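Local coordinates for attachment invasion locus protein (Yersinia pestis, PDB 3QRA) that mediates bacterial adhesion from the outer membrane and probably promotes invasion of eukaryotic host cells by a mechanism not yet known, at residues K113-L122 / A134-D142; K33-D41 / V79-Y89. One frame throughout, in Å; residues are numbered along the deposited sequence.

Contact 1 (K113-L122 / A134-D142). With C8E ((hydroxyethyloxy)tri(ethyloxy)octane), chain C; C8E ((hydroxyethyloxy)tri(ethyloxy)octane), chain H; C8E ((hydroxyethyloxy)tri(ethyloxy)octane), chain D.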
loop_
_atom_site.group_PDB
_atom_site.type_symbol
_atom_site.label_atom_id
_atom_site.label_comp_id
_atom_site.label_asym_id
_atom_site.label_seq_id
_atom_site.Cartn_x
_atom_site.Cartn_y
_atom_site.Cartn_z
ATOM N N LYS A 113 13.563 -6.718 -6.145
ATOM C CA LYS A 113 12.724 -7.866 -6.456
ATOM C C LYS A 113 11.292 -7.431 -6.697
ATOM O O LYS A 113 10.778 -6.542 -6.018
ATOM C CB LYS A 113 12.779 -8.885 -5.306
ATOM C CG LYS A 113 11.809 -10.059 -5.440
ATOM C CD LYS A 113 12.257 -11.033 -6.528
ATOM C CE LYS A 113 11.302 -12.223 -6.630
ATOM N NZ LYS A 113 11.735 -13.195 -7.672
ATOM N N THR A 114 10.654 -8.075 -7.671
ATOM C CA THR A 114 9.229 -7.897 -7.928
ATOM C C THR A 114 8.511 -9.212 -7.669
ATOM O O THR A 114 8.950 -10.273 -8.126
ATOM C CB THR A 114 8.973 -7.496 -9.391
ATOM O OG1 THR A 114 9.734 -6.323 -9.702
ATOM C CG2 THR A 114 7.487 -7.226 -9.628
ATOM N N SER A 115 7.404 -9.147 -6.933
ATOM C CA SER A 115 6.638 -10.340 -6.636
ATOM C C SER A 115 5.174 -9.968 -6.608
ATOM O O SER A 115 4.821 -8.805 -6.819
ATOM C CB SER A 115 7.058 -10.928 -5.286
ATOM O OG SER A 115 6.530 -12.235 -5.112
ATOM N N LEU A 116 4.320 -10.949 -6.353
ATOM C CA LEU A 116 2.895 -10.664 -6.187
ATOM C C LEU A 116 2.665 -9.839 -4.920
ATOM O O LEU A 116 3.387 -9.985 -3.920
ATOM C CB LEU A 116 2.108 -11.967 -6.093
ATOM C CG LEU A 116 2.039 -12.788 -7.381
ATOM C CD1 LEU A 116 1.416 -14.159 -7.105
ATOM C CD2 LEU A 116 1.250 -12.020 -8.450
ATOM N N ALA A 117 1.666 -8.966 -4.971
ATOM C CA ALA A 117 1.187 -8.287 -3.773
ATOM C C ALA A 117 -0.298 -8.592 -3.605
ATOM O O ALA A 117 -1.031 -8.687 -4.590
ATOM C CB ALA A 117 1.411 -6.791 -3.880
ATOM N N TYR A 118 -0.735 -8.728 -2.360
ATOM C CA TYR A 118 -2.110 -9.128 -2.067
ATOM C C TYR A 118 -2.665 -8.155 -1.054
ATOM O O TYR A 118 -1.982 -7.814 -0.112
ATOM C CB TYR A 118 -2.128 -10.505 -1.417
ATOM C CG TYR A 118 -1.286 -11.554 -2.093
ATOM C CD1 TYR A 118 -1.830 -12.389 -3.057
ATOM C CD2 TYR A 118 0.051 -11.732 -1.751
ATOM C CE1 TYR A 118 -1.066 -13.381 -3.659
ATOM C CE2 TYR A 118 0.825 -12.718 -2.358
ATOM C CZ TYR A 118 0.258 -13.532 -3.312
ATOM O OH TYR A 118 1.010 -14.514 -3.924
ATOM N N GLY A 119 -3.910 -7.732 -1.205
ATOM C CA GLY A 119 -4.467 -6.777 -0.269
ATOM C C GLY A 119 -5.926 -7.012 0.062
ATOM O O GLY A 119 -6.629 -7.761 -0.614
ATOM N N ALA A 120 -6.377 -6.384 1.135
ATOM C CA ALA A 120 -7.779 -6.442 1.507
ATOM C C ALA A 120 -8.074 -5.173 2.284
ATOM O O ALA A 120 -7.232 -4.695 3.055
ATOM C CB ALA A 120 -8.065 -7.684 2.362
ATOM N N GLY A 121 -9.254 -4.609 2.077
ATOM C CA GLY A 121 -9.578 -3.397 2.805
ATOM C C GLY A 121 -11.046 -3.045 2.769
ATOM O O GLY A 121 -11.876 -3.825 2.294
ATOM N N LEU A 122 -11.334 -1.850 3.240
ATOM C CA LEU A 122 -12.657 -1.344 3.203
ATOM C C LEU A 122 -12.757 0.133 2.984
ATOM O O LEU A 122 -11.850 0.848 3.239
ATOM C CB LEU A 122 -13.402 -1.734 4.418
ATOM C CG LEU A 122 -12.855 -1.381 5.733
ATOM C CD1 LEU A 122 -13.323 -0.051 6.007
ATOM C CD2 LEU A 122 -13.357 -2.319 6.786
ATOM N N ALA A 134 -9.324 2.194 4.263
ATOM C CA ALA A 134 -8.278 1.537 5.054
ATOM C C ALA A 134 -8.001 0.169 4.479
ATOM O O ALA A 134 -8.930 -0.549 4.113
ATOM C CB ALA A 134 -8.679 1.423 6.532
ATOM N N SER A 135 -6.727 -0.193 4.384
ATOM C CA SER A 135 -6.407 -1.506 3.833
ATOM C C SER A 135 -5.070 -2.043 4.318
ATOM O O SER A 135 -4.256 -1.309 4.876
ATOM C CB SER A 135 -6.443 -1.466 2.293
ATOM O OG SER A 135 -5.273 -0.873 1.755
ATOM N N TYR A 136 -4.877 -3.341 4.111
ATOM C CA TYR A 136 -3.617 -4.008 4.402
ATOM C C TYR A 136 -3.146 -4.716 3.135
ATOM O O TYR A 136 -3.957 -5.201 2.324
ATOM C CB TYR A 136 -3.765 -5.012 5.554
ATOM C CG TYR A 136 -2.522 -5.849 5.766
ATOM C CD1 TYR A 136 -1.432 -5.340 6.469
ATOM C CD2 TYR A 136 -2.433 -7.147 5.264
ATOM C CE1 TYR A 136 -0.289 -6.102 6.666
ATOM C CE2 TYR A 136 -1.283 -7.911 5.452
ATOM C CZ TYR A 136 -0.221 -7.378 6.151
ATOM O OH TYR A 136 0.925 -8.120 6.350
ATOM N N GLU A 137 -1.832 -4.755 2.961
ATOM C CA GLU A 137 -1.222 -5.377 1.805
ATOM C C GLU A 137 -0.031 -6.208 2.250
ATOM O O GLU A 137 0.659 -5.835 3.172
ATOM C CB GLU A 137 -0.746 -4.279 0.869
ATOM C CG GLU A 137 -0.039 -4.750 -0.375
ATOM C CD GLU A 137 0.181 -3.577 -1.301
ATOM O OE1 GLU A 137 -0.829 -3.083 -1.851
ATOM O OE2 GLU A 137 1.340 -3.122 -1.433
ATOM N N TYR A 138 0.212 -7.320 1.570
ATOM C CA TYR A 138 1.329 -8.209 1.877
ATOM C C TYR A 138 2.060 -8.569 0.591
ATOM O O TYR A 138 1.435 -8.824 -0.442
ATOM C CB TYR A 138 0.812 -9.485 2.539
ATOM C CG TYR A 138 1.876 -10.531 2.768
ATOM C CD1 TYR A 138 2.761 -10.430 3.841
ATOM C CD2 TYR A 138 1.988 -11.634 1.920
ATOM C CE1 TYR A 138 3.742 -11.412 4.059
ATOM C CE2 TYR A 138 2.957 -12.612 2.132
ATOM C CZ TYR A 138 3.829 -12.492 3.192
ATOM O OH TYR A 138 4.777 -13.471 3.395
ATOM N N SER A 139 3.385 -8.555 0.636
ATOM C CA SER A 139 4.162 -9.046 -0.496
ATOM C C SER A 139 5.400 -9.750 0.029
ATOM O O SER A 139 6.074 -9.240 0.924
ATOM C CB SER A 139 4.548 -7.897 -1.436
ATOM O OG SER A 139 5.277 -8.356 -2.566
ATOM N N LYS A 140 5.688 -10.933 -0.507
ATOM C CA LYS A 140 6.917 -11.627 -0.158
ATOM C C LYS A 140 7.908 -11.555 -1.314
ATOM O O LYS A 140 7.638 -12.037 -2.416
ATOM C CB LYS A 140 6.669 -13.089 0.252
ATOM C CG LYS A 140 7.921 -13.743 0.843
ATOM C CD LYS A 140 7.616 -15.046 1.568
ATOM C CE LYS A 140 8.872 -15.593 2.240
ATOM N NZ LYS A 140 8.576 -16.801 3.045
ATOM N N LEU A 141 9.046 -10.925 -1.049
ATOM C CA LEU A 141 10.085 -10.699 -2.039
ATOM C C LEU A 141 11.266 -11.590 -1.696
ATOM O O LEU A 141 12.154 -11.201 -0.930
ATOM C CB LEU A 141 10.502 -9.223 -2.035
ATOM C CG LEU A 141 9.372 -8.191 -2.161
ATOM C CD1 LEU A 141 9.912 -6.779 -1.930
ATOM C CD2 LEU A 141 8.673 -8.293 -3.519
ATOM N N ASP A 142 11.262 -12.793 -2.263
ATOM C CA ASP A 142 12.181 -13.848 -1.854
ATOM C C ASP A 142 12.072 -14.065 -0.347
ATOM O O ASP A 142 11.028 -14.481 0.137
ATOM C CB ASP A 142 13.618 -13.539 -2.279
ATOM C CG ASP A 142 13.802 -13.585 -3.787
ATOM O OD1 ASP A 142 13.080 -14.353 -4.458
ATOM O OD2 ASP A 142 14.668 -12.849 -4.302
HETATM C C1 C8E C . 1.894 -18.183 -0.959
HETATM C C2 C8E C . 1.214 -17.368 0.135
HETATM C C3 C8E C . 0.532 -16.120 -0.415
HETATM C C4 C8E C . -0.714 -15.797 0.403
HETATM C C5 C8E C . -0.670 -14.396 1.004
HETATM C C6 C8E C . -2.070 -13.791 1.065
HETATM C C7 C8E C . -2.092 -12.505 1.883
HETATM C C8 C8E C . -3.487 -11.892 1.925
HETATM O O9 C8E C . -3.557 -10.887 2.914
HETATM C C10 C8E C . -4.151 -9.697 2.437
HETATM C C1 C8E H . -8.965 -2.465 7.335
HETATM C C2 C8E H . -8.080 -3.608 6.852
HETATM C C3 C8E H . -8.833 -4.934 6.851
HETATM C C4 C8E H . -8.182 -5.937 5.904
HETATM C C5 C8E H . -7.861 -7.254 6.607
HETATM C C6 C8E H . -6.382 -7.611 6.503
HETATM C C7 C8E H . -5.958 -8.496 7.670
HETATM C C8 C8E H . -4.470 -8.824 7.619
HETATM O O9 C8E H . -3.958 -8.910 8.933
HETATM C C1 C8E D . 14.080 -5.577 -0.714
HETATM C C2 C8E D . 14.689 -6.193 -1.970
HETATM C C3 C8E D . 14.321 -7.667 -2.084
HETATM C C4 C8E D . 15.478 -8.583 -1.706
HETATM C C5 C8E D . 15.228 -9.991 -2.238
HETATM C C6 C8E D . 16.508 -10.627 -2.768
HETATM C C7 C8E D . 16.668 -10.420 -4.270
HETATM C C8 C8E D . 18.117 -10.643 -4.689
HETATM O O HOH W 1 4.610 -12.164 -2.822
#

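Contact 2 (K33-D41 / V79-Y89)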
loop_
_atom_site.group_PDB
_atom_site.type_symbol
_atom_site.label_atom_id
_atom_site.label_comp_id
_atom_site.label_asym_id
_atom_site.label_seq_id
_atom_site.Cartn_x
_atom_site.Cartn_y
_atom_site.Cartn_z
ATOM N N LYS A 33 -5.850 5.608 -3.992
ATOM C CA LYS A 33 -6.804 4.592 -4.452
ATOM C C LYS A 33 -7.885 5.239 -5.293
ATOM O O LYS A 33 -8.302 6.371 -5.013
ATOM C CB LYS A 33 -7.424 3.808 -3.285
ATOM C CG LYS A 33 -6.434 2.896 -2.550
ATOM C CD LYS A 33 -7.174 1.631 -2.034
ATOM C CE LYS A 33 -6.239 0.717 -1.236
ATOM N NZ LYS A 33 -5.917 1.285 0.111
ATOM N N TYR A 34 -8.323 4.519 -6.324
ATOM C CA TYR A 34 -9.379 4.994 -7.208
ATOM C C TYR A 34 -10.397 3.875 -7.373
ATOM O O TYR A 34 -10.037 2.759 -7.728
ATOM C CB TYR A 34 -8.831 5.394 -8.576
ATOM C CG TYR A 34 -9.945 5.630 -9.583
ATOM C CD1 TYR A 34 -10.674 6.805 -9.577
ATOM C CD2 TYR A 34 -10.294 4.649 -10.499
ATOM C CE1 TYR A 34 -11.709 7.013 -10.488
ATOM C CE2 TYR A 34 -11.322 4.845 -11.409
ATOM C CZ TYR A 34 -12.024 6.022 -11.398
ATOM O OH TYR A 34 -13.049 6.196 -12.305
ATOM N N ARG A 35 -11.656 4.183 -7.096
ATOM C CA ARG A 35 -12.730 3.195 -7.139
ATOM C C ARG A 35 -13.769 3.626 -8.143
ATOM O O ARG A 35 -14.060 4.817 -8.278
ATOM C CB ARG A 35 -13.395 3.075 -5.763
ATOM C CG ARG A 35 -14.610 2.140 -5.731
ATOM C CD ARG A 35 -15.259 2.195 -4.357
ATOM N NE ARG A 35 -16.493 1.409 -4.262
ATOM C CZ ARG A 35 -17.206 1.322 -3.148
ATOM N NH1 ARG A 35 -16.792 1.979 -2.074
ATOM N NH2 ARG A 35 -18.319 0.579 -3.098
ATOM N N TYR A 36 -14.325 2.661 -8.865
ATOM C CA TYR A 36 -15.426 2.950 -9.765
ATOM C C TYR A 36 -16.489 1.884 -9.561
ATOM O O TYR A 36 -16.196 0.694 -9.582
ATOM C CB TYR A 36 -14.976 2.975 -11.224
ATOM C CG TYR A 36 -16.088 3.409 -12.166
ATOM C CD1 TYR A 36 -16.298 4.759 -12.443
ATOM C CD2 TYR A 36 -16.940 2.483 -12.753
ATOM C CE1 TYR A 36 -17.299 5.172 -13.279
ATOM C CE2 TYR A 36 -17.972 2.901 -13.613
ATOM C CZ TYR A 36 -18.133 4.251 -13.865
ATOM O OH TYR A 36 -19.124 4.715 -14.706
ATOM N N GLU A 37 -17.705 2.318 -9.353
ATOM C CA GLU A 37 -18.812 1.435 -9.102
ATOM C C GLU A 37 -19.608 1.223 -10.406
ATOM O O GLU A 37 -20.131 2.141 -10.920
ATOM C CB GLU A 37 -19.693 1.977 -7.985
ATOM C CG GLU A 37 -19.070 1.942 -6.616
ATOM C CD GLU A 37 -19.859 2.610 -5.542
ATOM O OE1 GLU A 37 -20.906 2.127 -5.164
ATOM O OE2 GLU A 37 -19.413 3.632 -5.061
ATOM N N PHE A 38 -19.612 0.002 -10.912
ATOM C CA PHE A 38 -20.265 -0.402 -12.149
ATOM C C PHE A 38 -21.750 -0.510 -11.990
ATOM O O PHE A 38 -22.461 -0.371 -12.921
ATOM C CB PHE A 38 -19.881 -1.804 -12.529
ATOM C CG PHE A 38 -18.509 -1.977 -12.752
ATOM C CD1 PHE A 38 -17.888 -1.245 -13.699
ATOM C CD2 PHE A 38 -17.801 -2.868 -12.020
ATOM C CE1 PHE A 38 -16.573 -1.396 -13.906
ATOM C CE2 PHE A 38 -16.512 -3.039 -12.253
ATOM C CZ PHE A 38 -15.883 -2.297 -13.182
ATOM N N ASN A 39 -22.174 -0.865 -10.807
ATOM C CA ASN A 39 -23.583 -0.909 -10.449
ATOM C C ASN A 39 -23.731 -0.601 -8.958
ATOM O O ASN A 39 -22.776 -0.188 -8.333
ATOM C CB ASN A 39 -24.255 -2.222 -10.878
ATOM C CG ASN A 39 -23.665 -3.434 -10.200
ATOM O OD1 ASN A 39 -23.475 -3.436 -8.990
ATOM N ND2 ASN A 39 -23.384 -4.480 -10.978
ATOM N N ASN A 40 -24.923 -0.760 -8.399
ATOM C CA ASN A 40 -25.128 -0.379 -7.001
ATOM C C ASN A 40 -24.440 -1.294 -5.976
ATOM O O ASN A 40 -24.441 -1.006 -4.779
ATOM C CB ASN A 40 -26.621 -0.288 -6.684
ATOM C CG ASN A 40 -27.282 0.917 -7.328
ATOM O OD1 ASN A 40 -26.639 1.939 -7.561
ATOM N ND2 ASN A 40 -28.568 0.802 -7.608
ATOM N N ASP A 41 -23.855 -2.393 -6.438
ATOM C CA ASP A 41 -23.297 -3.373 -5.502
ATOM C C ASP A 41 -21.869 -3.765 -5.793
ATOM O O ASP A 41 -21.142 -4.167 -4.885
ATOM C CB ASP A 41 -24.178 -4.627 -5.492
ATOM C CG ASP A 41 -25.599 -4.313 -5.103
ATOM O OD1 ASP A 41 -25.880 -4.275 -3.887
ATOM O OD2 ASP A 41 -26.426 -4.079 -6.009
ATOM N N VAL A 79 -14.663 -4.567 -5.594
ATOM C CA VAL A 79 -15.141 -3.982 -4.349
ATOM C C VAL A 79 -16.652 -4.233 -4.245
ATOM O O VAL A 79 -17.388 -4.055 -5.217
ATOM C CB VAL A 79 -14.746 -2.464 -4.190
ATOM C CG1 VAL A 79 -14.987 -1.668 -5.465
ATOM C CG2 VAL A 79 -15.460 -1.831 -2.988
ATOM N N PHE A 80 -17.091 -4.679 -3.071
ATOM C CA PHE A 80 -18.475 -5.077 -2.839
ATOM C C PHE A 80 -19.111 -4.124 -1.856
ATOM O O PHE A 80 -18.645 -3.993 -0.725
ATOM C CB PHE A 80 -18.523 -6.507 -2.260
ATOM C CG PHE A 80 -17.914 -7.536 -3.166
ATOM C CD1 PHE A 80 -18.690 -8.180 -4.116
ATOM C CD2 PHE A 80 -16.560 -7.830 -3.094
ATOM C CE1 PHE A 80 -18.129 -9.120 -4.972
ATOM C CE2 PHE A 80 -15.992 -8.761 -3.949
ATOM C CZ PHE A 80 -16.784 -9.413 -4.889
ATOM N N ARG A 81 -20.176 -3.450 -2.277
ATOM C CA ARG A 81 -20.848 -2.531 -1.378
ATOM C C ARG A 81 -21.809 -3.320 -0.517
ATOM O O ARG A 81 -22.629 -4.072 -1.034
ATOM C CB ARG A 81 -21.587 -1.426 -2.151
ATOM C CG ARG A 81 -22.406 -0.514 -1.249
ATOM C CD ARG A 81 -22.807 0.801 -1.952
ATOM N NE ARG A 81 -21.657 1.631 -2.327
ATOM C CZ ARG A 81 -20.999 2.420 -1.480
ATOM N NH1 ARG A 81 -21.354 2.469 -0.199
ATOM N NH2 ARG A 81 -19.981 3.158 -1.910
ATOM N N ILE A 82 -21.686 -3.177 0.798
ATOM C CA ILE A 82 -22.603 -3.852 1.713
ATOM C C ILE A 82 -23.873 -3.044 1.884
ATOM O O ILE A 82 -24.994 -3.567 1.781
ATOM C CB ILE A 82 -21.984 -4.043 3.093
ATOM C CG1 ILE A 82 -20.620 -4.720 2.973
ATOM C CG2 ILE A 82 -22.943 -4.840 3.992
ATOM C CD1 ILE A 82 -19.948 -4.948 4.308
ATOM N N ASN A 83 -23.685 -1.760 2.170
ATOM C CA ASN A 83 -24.798 -0.834 2.330
ATOM C C ASN A 83 -24.326 0.564 1.999
ATOM O O ASN A 83 -23.260 0.728 1.417
ATOM C CB ASN A 83 -25.369 -0.891 3.749
ATOM C CG ASN A 83 -24.300 -0.780 4.817
ATOM O OD1 ASN A 83 -23.417 0.078 4.752
ATOM N ND2 ASN A 83 -24.376 -1.651 5.813
ATOM N N GLU A 84 -25.084 1.570 2.393
ATOM C CA GLU A 84 -24.727 2.916 2.067
ATOM C C GLU A 84 -23.403 3.332 2.662
ATOM O O GLU A 84 -22.795 4.184 2.148
ATOM C CB GLU A 84 -25.734 3.928 2.597
ATOM C CG GLU A 84 -27.145 3.724 2.351
ATOM C CD GLU A 84 -27.952 4.543 3.347
ATOM O OE1 GLU A 84 -28.744 3.934 4.063
ATOM O OE2 GLU A 84 -27.745 5.779 3.456
ATOM N N TYR A 85 -23.022 2.738 3.766
ATOM C CA TYR A 85 -21.850 3.186 4.533
ATOM C C TYR A 85 -20.556 2.412 4.340
ATOM O O TYR A 85 -19.471 2.975 4.487
ATOM C CB TYR A 85 -22.162 3.199 6.032
ATOM C CG TYR A 85 -23.379 4.016 6.367
ATOM C CD1 TYR A 85 -23.343 5.404 6.303
ATOM C CD2 TYR A 85 -24.573 3.403 6.731
ATOM C CE1 TYR A 85 -24.458 6.163 6.600
ATOM C CE2 TYR A 85 -25.698 4.157 7.032
ATOM C CZ TYR A 85 -25.632 5.534 6.966
ATOM O OH TYR A 85 -26.743 6.291 7.264
ATOM N N VAL A 86 -20.660 1.121 4.049
ATOM C CA VAL A 86 -19.480 0.271 4.057
ATOM C C VAL A 86 -19.378 -0.616 2.828
ATOM O O VAL A 86 -20.374 -1.169 2.356
ATOM C CB VAL A 86 -19.415 -0.603 5.339
ATOM C CG1 VAL A 86 -18.152 -1.454 5.344
ATOM C CG2 VAL A 86 -19.461 0.270 6.591
ATOM N N SER A 87 -18.155 -0.737 2.326
ATOM C CA SER A 87 -17.833 -1.616 1.220
ATOM C C SER A 87 -16.535 -2.347 1.539
ATOM O O SER A 87 -15.655 -1.793 2.192
ATOM C CB SER A 87 -17.647 -0.805 -0.067
ATOM O OG SER A 87 -18.805 -0.040 -0.353
ATOM N N LEU A 88 -16.413 -3.573 1.046
ATOM C CA LEU A 88 -15.232 -4.411 1.296
ATOM C C LEU A 88 -14.544 -4.760 -0.005
ATOM O O LEU A 88 -15.193 -5.001 -0.999
ATOM C CB LEU A 88 -15.664 -5.723 1.943
ATOM C CG LEU A 88 -16.534 -5.679 3.190
ATOM C CD1 LEU A 88 -16.944 -7.104 3.577
ATOM C CD2 LEU A 88 -15.803 -4.994 4.326
ATOM N N TYR A 89 -13.226 -4.836 -0.010
ATOM C CA TYR A 89 -12.548 -5.174 -1.252
ATOM C C TYR A 89 -11.330 -6.093 -1.072
ATOM O O TYR A 89 -10.731 -6.170 0.011
ATOM C CB TYR A 89 -12.181 -3.909 -2.030
ATOM C CG TYR A 89 -11.286 -2.907 -1.303
ATOM C CD1 TYR A 89 -9.905 -3.107 -1.214
ATOM C CD2 TYR A 89 -11.818 -1.742 -0.753
ATOM C CE1 TYR A 89 -9.081 -2.188 -0.572
ATOM C CE2 TYR A 89 -10.992 -0.799 -0.107
ATOM C CZ TYR A 89 -9.632 -1.027 -0.029
ATOM O OH TYR A 89 -8.812 -0.087 0.583
HETATM O O HOH W 2 -18.677 -1.356 -5.256
HETATM O O HOH W 3 -18.037 2.245 0.886
HETATM O O HOH W 4 -22.086 -6.438 -3.244
HETATM O O HOH W 5 -24.408 -5.923 -1.901
#

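Contact 1 (K113-L122 / A134-D142)
The rings of Tyr118 and Tyr138 meet side by side on the lipid-facing surface, the CD2 carbon of Tyr118 lying 4.2 Å from CD2 of Tyr138, at the edge of that second ring. Different first torsions bring them together: Tyr118 holds CG beside its backbone N (chi1 -47°), whereas Tyr138 has CG anti to its own N (chi1 174°). The turn also brings the edge of the Tyr118 ring to the backbone, with CD2 3.5 Å from Tyr138 O. An octyl chain of detergent runs over one face of Tyr118, its C5 lying 3.9 Å above the ring plane, toward the rim. A second detergent molecule lies over one face of the Tyr136 ring, where CD2 is 3.5 Å from detergent C8, and then passes Ala120 and Ala134.

Strands 108-124 and 130-141 form an antiparallel hairpin of an eight-stranded outer-membrane barrel, and the apolar, detergent-coated residues are consistent with its membrane belt. Tyr118, Ala120 and Leu122 form hydrogen-bonded pairs with Tyr138, Tyr136 and Ala134. The opposite face lines the barrel interior: Gly119 and Gly121 lie across from Glu137 and Ser135, and the extended Glu137 carries OE2 to Ser73 and Tyr71.

Toward the Lys113 end, the regular ladder gives way to side-chain bonds. Ser139 OG donates to Leu116 O at 2.8 Å, from 41° out of the carbonyl plane; a water also donates to this oxygen and accepts from Lys140 N, bridging the two backbones. Ser115 OG donates to Lys140 O at 2.9 Å, while Leu141 CD2 packs on Ser115 CB. Lys113 CG lies against Leu141 CB as the two side chains run antiparallel, and the lysine end lies across Asp142, with a long salt bridge of 3.7 Å from Lys113 NZ to Asp142 OD1.

Contact 2 (K33-D41 / V79-Y89)
Glu37 OE1 accepts from Arg81 NE at 3.0 Å and also from the amino-terminal Met1 N. Its partner oxygen OE2 takes Arg81 NH2 at 3.2 Å and a salt bridge from Arg156, so both carboxylate oxygens are held twice. This network lies inside the beta-barrel at the end where the chain termini lie, between strand 28-37 and the hairpin of strands 66-81 and 86-102.

Arg81 grips the carboxylate side-on, the oxygens lying near its guanidinium plane, although the nitrogens approach from above the carboxylate plane. A bend at chi3 (-63°) lays its guanidinium almost parallel to that of Arg35, the planes only 7° apart. The carboxylate probably offsets the closeness of these two cations. Arg35 reaches in with an extended chain and is sandwiched between Glu37 OE2 over one face and Val79 CG2 over the other. Its NH2 donates to Ser87 OG at 2.9 Å and to a water that bridges to Val79 O, while NH1 bonds to Gln123; buried NE, against the valine methyls, has no polar partner in the model.

Deeper in the barrel, Lys33 NZ makes a weak hydrogen bond to Tyr89 OH; NZ is held more firmly by Asn31 and by a salt bridge to Asp133, which is also hydrogen-bonded to the tyrosine. At the turn after strand 28-37, Arg81 N donates to Asp41 O at 2.9 Å.

Both contacts belong to one closed antiparallel sheet of eight strands, and their centres lie about 20 Å apart. Contact 2 comes first along the chain and closes before contact 1 opens; it joins strand 28-37 to strands 66-81 and 86-102 through the interior at one barrel end. Contact 1, nearer the middle, pairs the successive strands 108-124 and 130-141 within the wall. They meet where strand 86-102 adjoins strand 108-124: Gly121 O lies 2.9 Å from Tyr89 N, a probable hydrogen bond. Across the interior, Ser135 OG and Lys33 NZ are 2.8 Å apart, also probably bonded. Strand 86-102 and Lys33 thus link the barrel end directly to the strand pair of contact 1.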